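Local coordinates for protein arylsulfatase (Pseudoalteromonas sp. MB47, PDB 7AJ0) that hydrolyses sulfate esters of the polysaccharide fucoidan, probably in an exo-acting manner, as a thermostable hexameric sulfatase, at residues W135-S140 / P395-F400; Y177-V182 / E214-G219; S269-D274 / D293-V298. All coordinates share one frame; numbering follows the deposited sequence.

Interaction 1 of 3, residues W135-S140 / P395-F400; sequences WEKEVS and PSNMYF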
loop_
_atom_site.group_PDB
_atom_site.type_symbol
_atom_site.label_atom_id
_atom_site.label_comp_id
_atom_site.label_asym_id
_atom_site.label_seq_id
_atom_site.Cartn_x
_atom_site.Cartn_y
_atom_site.Cartn_z
ATOM N N TRP A 135 13.909 -7.921 -41.512
ATOM C CA TRP A 135 14.500 -9.233 -41.730
ATOM C C TRP A 135 15.405 -9.291 -42.952
ATOM O O TRP A 135 16.225 -10.210 -43.047
ATOM C CB TRP A 135 13.399 -10.284 -41.850
ATOM C CG TRP A 135 13.063 -10.891 -40.533
ATOM C CD1 TRP A 135 11.914 -10.725 -39.819
ATOM C CD2 TRP A 135 13.902 -11.748 -39.753
ATOM N NE1 TRP A 135 11.982 -11.437 -38.646
ATOM C CE2 TRP A 135 13.193 -12.074 -38.583
ATOM C CE3 TRP A 135 15.184 -12.275 -39.935
ATOM C CZ2 TRP A 135 13.723 -12.905 -37.599
ATOM C CZ3 TRP A 135 15.708 -13.099 -38.957
ATOM C CH2 TRP A 135 14.979 -13.405 -37.805
ATOM N N GLU A 136 15.281 -8.347 -43.887
ATOM C CA GLU A 136 16.256 -8.278 -44.970
ATOM C C GLU A 136 17.654 -8.046 -44.411
ATOM O O GLU A 136 18.622 -8.685 -44.836
ATOM C CB GLU A 136 15.879 -7.172 -45.956
ATOM C CG GLU A 136 14.573 -7.419 -46.700
ATOM C CD GLU A 136 14.266 -6.338 -47.724
ATOM O OE1 GLU A 136 13.130 -6.314 -48.246
ATOM O OE2 GLU A 136 15.160 -5.511 -48.008
ATOM N N LYS A 137 17.762 -7.158 -43.421
ATOM C CA LYS A 137 19.039 -6.782 -42.824
ATOM C C LYS A 137 19.556 -7.848 -41.869
ATOM O O LYS A 137 20.758 -8.137 -41.854
ATOM C CB LYS A 137 18.852 -5.437 -42.116
ATOM C CG LYS A 137 19.992 -4.919 -41.267
ATOM C CD LYS A 137 19.537 -3.606 -40.604
ATOM C CE LYS A 137 20.564 -3.027 -39.636
ATOM N NZ LYS A 137 21.695 -2.340 -40.327
ATOM N N GLU A 138 18.673 -8.452 -41.078
ATOM C CA GLU A 138 19.100 -9.445 -40.103
ATOM C C GLU A 138 19.522 -10.739 -40.799
ATOM O O GLU A 138 19.117 -11.035 -41.926
ATOM C CB GLU A 138 17.980 -9.723 -39.101
ATOM C CG GLU A 138 17.493 -8.492 -38.345
ATOM C CD GLU A 138 18.603 -7.790 -37.585
ATOM O OE1 GLU A 138 18.603 -6.539 -37.543
ATOM O OE2 GLU A 138 19.478 -8.492 -37.035
ATOM N N VAL A 139 20.347 -11.516 -40.101
ATOM C CA VAL A 139 20.925 -12.747 -40.631
ATOM C C VAL A 139 20.616 -13.874 -39.654
ATOM O O VAL A 139 21.222 -13.952 -38.577
ATOM C CB VAL A 139 22.440 -12.620 -40.852
ATOM C CG1 VAL A 139 23.021 -13.946 -41.306
ATOM C CG2 VAL A 139 22.739 -11.524 -41.860
ATOM N N SER A 140 19.691 -14.752 -40.029
ATOM C CA SER A 140 19.314 -15.860 -39.168
ATOM C C SER A 140 20.337 -16.989 -39.268
ATOM O O SER A 140 21.109 -17.080 -40.227
ATOM C CB SER A 140 17.929 -16.386 -39.543
ATOM O OG SER A 140 17.939 -16.954 -40.840
ATOM N N PRO A 395 27.800 -9.811 -40.898
ATOM C CA PRO A 395 28.122 -8.478 -41.430
ATOM C C PRO A 395 28.781 -7.599 -40.376
ATOM O O PRO A 395 28.410 -7.617 -39.201
ATOM C CB PRO A 395 26.757 -7.923 -41.863
ATOM C CG PRO A 395 25.745 -8.736 -41.120
ATOM C CD PRO A 395 26.352 -10.097 -40.943
ATOM N N SER A 396 29.763 -6.813 -40.817
ATOM C CA SER A 396 30.594 -6.034 -39.908
ATOM C C SER A 396 29.975 -4.703 -39.504
ATOM O O SER A 396 30.496 -4.050 -38.592
ATOM C CB SER A 396 31.960 -5.780 -40.553
ATOM O OG SER A 396 32.555 -6.998 -40.959
ATOM N N ASN A 397 28.894 -4.282 -40.153
ATOM C CA ASN A 397 28.224 -3.034 -39.814
ATOM C C ASN A 397 27.158 -3.209 -38.741
ATOM O O ASN A 397 26.497 -2.230 -38.379
ATOM C CB ASN A 397 27.590 -2.425 -41.070
ATOM C CG ASN A 397 26.508 -3.305 -41.660
ATOM O OD1 ASN A 397 26.779 -4.406 -42.138
ATOM N ND2 ASN A 397 25.274 -2.820 -41.636
ATOM N N MET A 398 26.977 -4.422 -38.227
ATOM C CA MET A 398 25.972 -4.717 -37.218
ATOM C C MET A 398 26.646 -5.279 -35.974
ATOM O O MET A 398 27.528 -6.137 -36.069
ATOM C CB MET A 398 24.937 -5.715 -37.753
ATOM C CG MET A 398 24.042 -5.150 -38.848
ATOM S SD MET A 398 23.200 -6.420 -39.822
ATOM C CE MET A 398 22.440 -7.410 -38.537
ATOM N N TYR A 399 26.230 -4.783 -34.810
ATOM C CA TYR A 399 26.747 -5.279 -33.543
ATOM C C TYR A 399 25.975 -6.525 -33.129
ATOM O O TYR A 399 24.743 -6.554 -33.203
ATOM C CB TYR A 399 26.632 -4.206 -32.463
ATOM C CG TYR A 399 27.444 -4.485 -31.219
ATOM C CD1 TYR A 399 28.750 -4.035 -31.109
ATOM C CD2 TYR A 399 26.904 -5.188 -30.153
ATOM C CE1 TYR A 399 29.499 -4.280 -29.977
ATOM C CE2 TYR A 399 27.648 -5.438 -29.013
ATOM C CZ TYR A 399 28.944 -4.979 -28.932
ATOM O OH TYR A 399 29.695 -5.218 -27.806
ATOM N N PHE A 400 26.698 -7.550 -32.691
ATOM C CA PHE A 400 26.104 -8.817 -32.283
ATOM C C PHE A 400 26.334 -9.025 -30.794
ATOM O O PHE A 400 27.476 -8.990 -30.323
ATOM C CB PHE A 400 26.680 -9.970 -33.100
ATOM C CG PHE A 400 26.129 -10.045 -34.489
ATOM C CD1 PHE A 400 24.985 -10.776 -34.751
ATOM C CD2 PHE A 400 26.740 -9.368 -35.530
ATOM C CE1 PHE A 400 24.466 -10.841 -36.027
ATOM C CE2 PHE A 400 26.225 -9.429 -36.809
ATOM C CZ PHE A 400 25.086 -10.166 -37.058
#
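Past the short helix 134-137 the chain runs on extended through V139, facing a type I beta turn from P395 to M398 with the backbones well apart: E138 CA lies 8.8 Å from M398 CA, and V139 CA 8.4 Å from P395 CA. Side chains must therefore bridge the gap, and M398 does most of the work. Its CG sits anti to the carbonyl carbon, the chain carries on extended to the sulfur, and a bend at chi3 (52°) swings the methyl toward E138. K137 slides along this thioether in the opposite direction, its own CG anti to the backbone N (chi1 172°), so that K137 CG is 3.8 Å from M398 SD and the far amine passes M398 CG. The sulfur also rests 3.6 Å from the carbonyl oxygen K137 O. E138 crosses obliquely, and its bend at chi2 (-57°) brings OE2 to 3.5 Å from M398 CE, a methyl against a carboxylate oxygen. That oxygen has a stronger partner in R113, which forms a salt bridge with it, donates to the carbonyl of Y399 and packs on M398 and F400, so one arginine ties the two segments together. K137 crosses N397 obliquely, K137 NZ coming to 3.8 Å from N397 ND2 without a bond. V139 CG2 and P395 CD meet tip to tip at 4.0 Å. Y381 of helix 377-387 accompanies both segments, its hydroxyl bonded to V139 O and its side chain touched by F400. A type I beta turn between helices 377-387 and 406-409 is thus packed through M398 on the link from helix 134-137 to helix 141-146, which S140 N-caps, within the sulfatase fold of the alkaline phosphatase clan.

Interaction 2 of 3, residues Y177-V182 / E214-G219; sequences YGLPSV and EGLIKG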
loop_
_atom_site.group_PDB
_atom_site.type_symbol
_atom_site.label_atom_id
_atom_site.label_comp_id
_atom_site.label_asym_id
_atom_site.label_seq_id
_atom_site.Cartn_x
_atom_site.Cartn_y
_atom_site.Cartn_z
ATOM N N TYR A 177 6.993 -24.507 -40.644
ATOM C CA TYR A 177 5.677 -25.104 -40.438
ATOM C C TYR A 177 5.229 -24.716 -39.036
ATOM O O TYR A 177 5.777 -25.229 -38.055
ATOM C CB TYR A 177 5.726 -26.620 -40.599
ATOM C CG TYR A 177 4.361 -27.274 -40.558
ATOM C CD1 TYR A 177 3.631 -27.329 -39.380
ATOM C CD2 TYR A 177 3.802 -27.835 -41.699
ATOM C CE1 TYR A 177 2.383 -27.917 -39.338
ATOM C CE2 TYR A 177 2.553 -28.430 -41.665
ATOM C CZ TYR A 177 1.852 -28.468 -40.481
ATOM O OH TYR A 177 0.611 -29.055 -40.433
ATOM N N GLY A 178 4.250 -23.829 -38.937
ATOM C CA GLY A 178 3.727 -23.497 -37.619
ATOM C C GLY A 178 2.924 -22.207 -37.640
ATOM O O GLY A 178 2.331 -21.846 -38.657
ATOM N N LEU A 179 2.929 -21.533 -36.492
ATOM C CA LEU A 179 2.082 -20.370 -36.279
ATOM C C LEU A 179 2.820 -19.102 -36.683
ATOM O O LEU A 179 3.860 -18.791 -36.088
ATOM C CB LEU A 179 1.673 -20.268 -34.819
ATOM C CG LEU A 179 0.984 -21.451 -34.144
ATOM C CD1 LEU A 179 1.949 -22.583 -33.849
ATOM C CD2 LEU A 179 0.304 -20.978 -32.859
ATOM N N PRO A 180 2.335 -18.351 -37.674
ATOM C CA PRO A 180 2.910 -17.014 -37.900
ATOM C C PRO A 180 2.852 -16.121 -36.673
ATOM O O PRO A 180 3.803 -15.381 -36.406
ATOM C CB PRO A 180 2.060 -16.461 -39.056
ATOM C CG PRO A 180 1.601 -17.672 -39.790
ATOM C CD PRO A 180 1.389 -18.735 -38.741
ATOM N N SER A 181 1.763 -16.173 -35.916
ATOM C CA SER A 181 1.559 -15.282 -34.769
ATOM C C SER A 181 1.716 -16.113 -33.464
ATOM O O SER A 181 2.825 -16.485 -33.141
ATOM C CB SER A 181 0.205 -14.587 -34.864
ATOM O OG SER A 181 -0.863 -15.501 -34.803
ATOM N N VAL A 182 0.616 -16.412 -32.788
ATOM C CA VAL A 182 0.697 -16.939 -31.422
ATOM C C VAL A 182 -0.621 -17.610 -31.078
ATOM O O VAL A 182 -1.649 -17.333 -31.686
ATOM C CB VAL A 182 1.053 -15.800 -30.428
ATOM C CG1 VAL A 182 -0.014 -14.698 -30.470
ATOM C CG2 VAL A 182 1.228 -16.328 -29.016
ATOM N N GLU A 214 -5.869 -18.259 -40.282
ATOM C CA GLU A 214 -6.563 -19.402 -40.863
ATOM C C GLU A 214 -6.084 -20.730 -40.293
ATOM O O GLU A 214 -6.864 -21.688 -40.238
ATOM C CB GLU A 214 -6.397 -19.390 -42.385
ATOM C CG GLU A 214 -7.177 -18.277 -43.069
ATOM C CD GLU A 214 -7.014 -18.284 -44.577
ATOM O OE1 GLU A 214 -5.963 -18.750 -45.065
ATOM O OE2 GLU A 214 -7.943 -17.825 -45.276
ATOM N N GLY A 215 -4.830 -20.814 -39.867
ATOM C CA GLY A 215 -4.312 -22.050 -39.310
ATOM C C GLY A 215 -2.793 -22.063 -39.363
ATOM O O GLY A 215 -2.151 -21.016 -39.416
ATOM N N LEU A 216 -2.242 -23.275 -39.344
ATOM C CA LEU A 216 -0.798 -23.449 -39.439
ATOM C C LEU A 216 -0.351 -23.257 -40.885
ATOM O O LEU A 216 -0.978 -23.785 -41.813
ATOM C CB LEU A 216 -0.387 -24.824 -38.927
ATOM C CG LEU A 216 -0.822 -25.123 -37.495
ATOM C CD1 LEU A 216 -0.316 -26.474 -37.030
ATOM C CD2 LEU A 216 -0.343 -24.029 -36.555
ATOM N N ILE A 217 0.725 -22.504 -41.070
ATOM C CA ILE A 217 1.230 -22.157 -42.391
ATOM C C ILE A 217 2.470 -22.989 -42.680
ATOM O O ILE A 217 3.346 -23.151 -41.819
ATOM C CB ILE A 217 1.540 -20.652 -42.486
ATOM C CG1 ILE A 217 0.271 -19.834 -42.236
ATOM C CG2 ILE A 217 2.129 -20.310 -43.846
ATOM C CD1 ILE A 217 -0.873 -20.165 -43.170
ATOM N N LYS A 218 2.547 -23.510 -43.900
ATOM C CA LYS A 218 3.646 -24.352 -44.356
ATOM C C LYS A 218 4.377 -23.630 -45.475
ATOM O O LYS A 218 3.739 -23.075 -46.375
ATOM C CB LYS A 218 3.108 -25.702 -44.831
ATOM C CG LYS A 218 4.133 -26.667 -45.396
ATOM C CD LYS A 218 3.405 -27.771 -46.152
ATOM C CE LYS A 218 4.016 -29.140 -45.913
ATOM N NZ LYS A 218 3.126 -30.214 -46.449
ATOM N N GLY A 219 5.704 -23.633 -45.413
ATOM C CA GLY A 219 6.494 -22.927 -46.402
ATOM C C GLY A 219 7.886 -23.487 -46.591
ATOM O O GLY A 219 8.554 -23.857 -45.623
#
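The carbonyl oxygen of I217 is the best-held polar atom here, gripped twice: by the N-H of G178, with G178 N 3.1 Å from I217 O, and by a CA-H...O contact from Y177 CA at 3.3 Å. The reciprocal bond is straighter, I217 N reaching G178 O over 3.0 Å with an angle of 168° at the hydrogen. Both N-H donors lie in the plane of the carbonyl they approach. G178 and I217 thus form an antiparallel hydrogen-bonded pair, and Y177 and K218 the non-hydrogen-bonded pair next to it, joining strand 175-177 to strand 215-220. At G178 the chain turns a corner, using backbone angles at which a CB would collide with the preceding carbonyl oxygen. Y177 and K218 share a face of the sheet. With Y177 CG anti to the backbone N (chi1 -173°), the side chains of Y177 and L216 cross at about a right angle, Y177 CE1 touching L216 CD1 at 3.8 Å, while the other flank of the ring, at CD2, meets K218 CB at 3.9 Å. Beyond the corner L179 lies alongside L216, both pointing the same way, with L179 CG 3.8 Å from L216 CD2. The ring of P180 crosses I217, bringing P180 CG to 3.5 Å from I217 CG1, a close fit. Helix 240-258 packs on Y177, L179 and L216. Two backbone bonds set the register, and the remainder is hydrocarbon contact to which even K218 contributes methylenes, so the join depends on shape and sheet geometry rather than on charge.

Interaction 3 of 3, residues S269-D274 / D293-V298; sequences SKIHND and DAMVEV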
loop_
_atom_site.group_PDB
_atom_site.type_symbol
_atom_site.label_atom_id
_atom_site.label_comp_id
_atom_site.label_asym_id
_atom_site.label_seq_id
_atom_site.Cartn_x
_atom_site.Cartn_y
_atom_site.Cartn_z
ATOM N N SER A 269 3.834 -24.461 -29.205
ATOM C CA SER A 269 2.818 -23.453 -28.931
ATOM C C SER A 269 2.556 -23.348 -27.433
ATOM O O SER A 269 2.337 -22.252 -26.906
ATOM C CB SER A 269 1.524 -23.780 -29.670
ATOM O OG SER A 269 0.496 -22.878 -29.292
ATOM N N LYS A 270 2.570 -24.476 -26.734
ATOM C CA LYS A 270 2.422 -24.464 -25.284
ATOM C C LYS A 270 3.644 -23.816 -24.641
ATOM O O LYS A 270 4.746 -23.857 -25.194
ATOM C CB LYS A 270 2.229 -25.887 -24.768
ATOM C CG LYS A 270 0.881 -26.482 -25.129
ATOM C CD LYS A 270 0.921 -28.001 -25.139
ATOM C CE LYS A 270 -0.449 -28.580 -25.474
ATOM N NZ LYS A 270 -0.970 -28.095 -26.786
ATOM N N ILE A 271 3.456 -23.212 -23.458
ATOM C CA ILE A 271 2.206 -23.199 -22.717
ATOM C C ILE A 271 1.536 -21.824 -22.767
ATOM O O ILE A 271 1.020 -21.333 -21.763
ATOM C CB ILE A 271 2.439 -23.606 -21.238
ATOM C CG1 ILE A 271 3.471 -22.680 -20.583
ATOM C CG2 ILE A 271 2.903 -25.050 -21.147
ATOM C CD1 ILE A 271 3.591 -22.870 -19.089
ATOM N N HIS A 272 1.560 -21.200 -23.939
ATOM C CA HIS A 272 0.875 -19.929 -24.121
ATOM C C HIS A 272 -0.632 -20.119 -23.977
ATOM O O HIS A 272 -1.189 -21.153 -24.354
ATOM C CB HIS A 272 1.196 -19.344 -25.496
ATOM C CG HIS A 272 1.100 -17.851 -25.559
ATOM N ND1 HIS A 272 -0.099 -17.175 -25.487
ATOM C CD2 HIS A 272 2.058 -16.904 -25.698
ATOM C CE1 HIS A 272 0.125 -15.876 -25.575
ATOM N NE2 HIS A 272 1.426 -15.685 -25.701
ATOM N N ASN A 273 -1.294 -19.110 -23.422
ATOM C CA ASN A 273 -2.751 -19.142 -23.333
ATOM C C ASN A 273 -3.358 -18.911 -24.714
ATOM O O ASN A 273 -2.758 -18.259 -25.571
ATOM C CB ASN A 273 -3.249 -18.079 -22.356
ATOM C CG ASN A 273 -3.323 -16.698 -22.981
ATOM O OD1 ASN A 273 -2.300 -16.081 -23.279
ATOM N ND2 ASN A 273 -4.539 -16.202 -23.176
ATOM N N ASP A 274 -4.554 -19.460 -24.940
ATOM C CA ASP A 274 -5.271 -20.321 -24.006
ATOM C C ASP A 274 -4.880 -21.772 -24.269
ATOM O O ASP A 274 -4.959 -22.243 -25.404
ATOM C CB ASP A 274 -6.779 -20.126 -24.166
ATOM C CG ASP A 274 -7.190 -18.673 -24.018
ATOM O OD1 ASP A 274 -6.915 -18.085 -22.949
ATOM O OD2 ASP A 274 -7.766 -18.112 -24.976
ATOM N N ASP A 293 -1.785 -29.963 -17.655
ATOM C CA ASP A 293 -1.935 -30.997 -18.673
ATOM C C ASP A 293 -1.069 -30.685 -19.887
ATOM O O ASP A 293 -0.472 -31.587 -20.485
ATOM C CB ASP A 293 -3.399 -31.122 -19.089
ATOM C CG ASP A 293 -4.277 -31.689 -17.990
ATOM O OD1 ASP A 293 -3.736 -32.145 -16.959
ATOM O OD2 ASP A 293 -5.515 -31.679 -18.161
ATOM N N ALA A 294 -0.994 -29.406 -20.267
ATOM C CA ALA A 294 -0.144 -29.009 -21.382
ATOM C C ALA A 294 1.324 -29.251 -21.071
ATOM O O ALA A 294 2.105 -29.587 -21.969
ATOM C CB ALA A 294 -0.373 -27.536 -21.722
ATOM N N MET A 295 1.720 -29.085 -19.808
ATOM C CA MET A 295 3.109 -29.332 -19.434
ATOM C C MET A 295 3.450 -30.811 -19.575
ATOM O O MET A 295 4.567 -31.161 -19.970
ATOM C CB MET A 295 3.354 -28.841 -18.006
ATOM C CG MET A 295 4.820 -28.588 -17.672
ATOM S SD MET A 295 5.643 -27.517 -18.873
ATOM C CE MET A 295 7.265 -28.273 -18.948
ATOM N N VAL A 296 2.498 -31.695 -19.269
ATOM C CA VAL A 296 2.727 -33.123 -19.461
ATOM C C VAL A 296 2.846 -33.448 -20.946
ATOM O O VAL A 296 3.661 -34.285 -21.348
ATOM C CB VAL A 296 1.606 -33.936 -18.788
ATOM C CG1 VAL A 296 1.716 -35.405 -19.145
ATOM C CG2 VAL A 296 1.656 -33.750 -17.274
ATOM N N GLU A 297 2.038 -32.791 -21.784
ATOM C CA GLU A 297 2.141 -33.006 -23.224
ATOM C C GLU A 297 3.502 -32.560 -23.749
ATOM O O GLU A 297 4.129 -33.267 -24.544
ATOM C CB GLU A 297 1.013 -32.267 -23.948
ATOM C CG GLU A 297 1.091 -32.345 -25.472
ATOM C CD GLU A 297 -0.249 -32.087 -26.151
ATOM O OE1 GLU A 297 -1.261 -31.925 -25.436
ATOM O OE2 GLU A 297 -0.292 -32.047 -27.400
ATOM N N VAL A 298 3.976 -31.390 -23.314
ATOM C CA VAL A 298 5.281 -30.908 -23.759
ATOM C C VAL A 298 6.377 -31.887 -23.360
ATOM O O VAL A 298 7.321 -32.131 -24.121
ATOM C CB VAL A 298 5.552 -29.501 -23.193
ATOM C CG1 VAL A 298 7.025 -29.148 -23.332
ATOM C CG2 VAL A 298 4.680 -28.472 -23.894
HETATM O O HOH W 1 -1.693 -30.295 -28.856
#
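K270 and E297 cross at about a right angle, the lysine reaching over one face of helix 290-311 and the glutamate rising from it. E297 CG is anti to the backbone N (chi1 176°) and the chain stays extended. K270 runs straight as far as CE and then bends at chi4 (57°). It is thus the lysine methylene that meets the carboxylate, K270 CE lying 3.4 Å from E297 OE1, while K270 NZ stays 4.1 Å from E297 OE2, too far for a salt bridge. A water closes that gap, accepting from K270 NZ at 3.1 Å and donating to E297 OE2 at 2.7 Å. The amine finds its direct counter-charge in D241, and the carboxylate also takes bonds from Q242 and the backbone N of A278; such company probably keeps both groups charged. Strand 262-267, this loop, the helix and strand 318-324 form a beta-alpha-beta crossover, both strands being parallel to strand 53-59 between them. Below the charged tips the aliphatic lysine lies over A294 and V298, one turn apart on the helix: K270 CD is 3.7 Å from A294 CB, and K270 CB 3.7 Å from V298 CG2. I271, entered through a cis peptide, sets its CG2 4.2 Å from A294 CB, with the sulfur of M295 beside it. The backbone at K270 and I271 also bonds to D60, a calcium ligand. Farther along the loop, the ring of H272 is fixed by ND1, which donates in the ring plane to N273 O at 2.9 Å, and its side chain packs on D60 and D61, both at the calcium. N273 ND2 meets D274 OD1 from above the carboxylate plane.

How the interactions relate
Interaction 1 spans the longest loop in sequence, and interactions 2 and 3 follow one another within it. These two are neighbours, with centres about 17 Å apart: V182 CG2 packs 3.4 Å from H272 NE2, and L179 CD2 4.0 Å from S269 OG. Interaction 2 pairs strands 175-177 and 215-220 of the large mixed sheet; interaction 3 sets the loop leaving strand 262-267 of that sheet against helix 290-311, and helix 240-258 supplies partners to both. Together they hold neighbouring parts of the sheet and its helices near the calcium site, while interaction 1, centred about 33 Å from interaction 3, joins two loops some 255 residues apart, near helices 134-137 and 141-146.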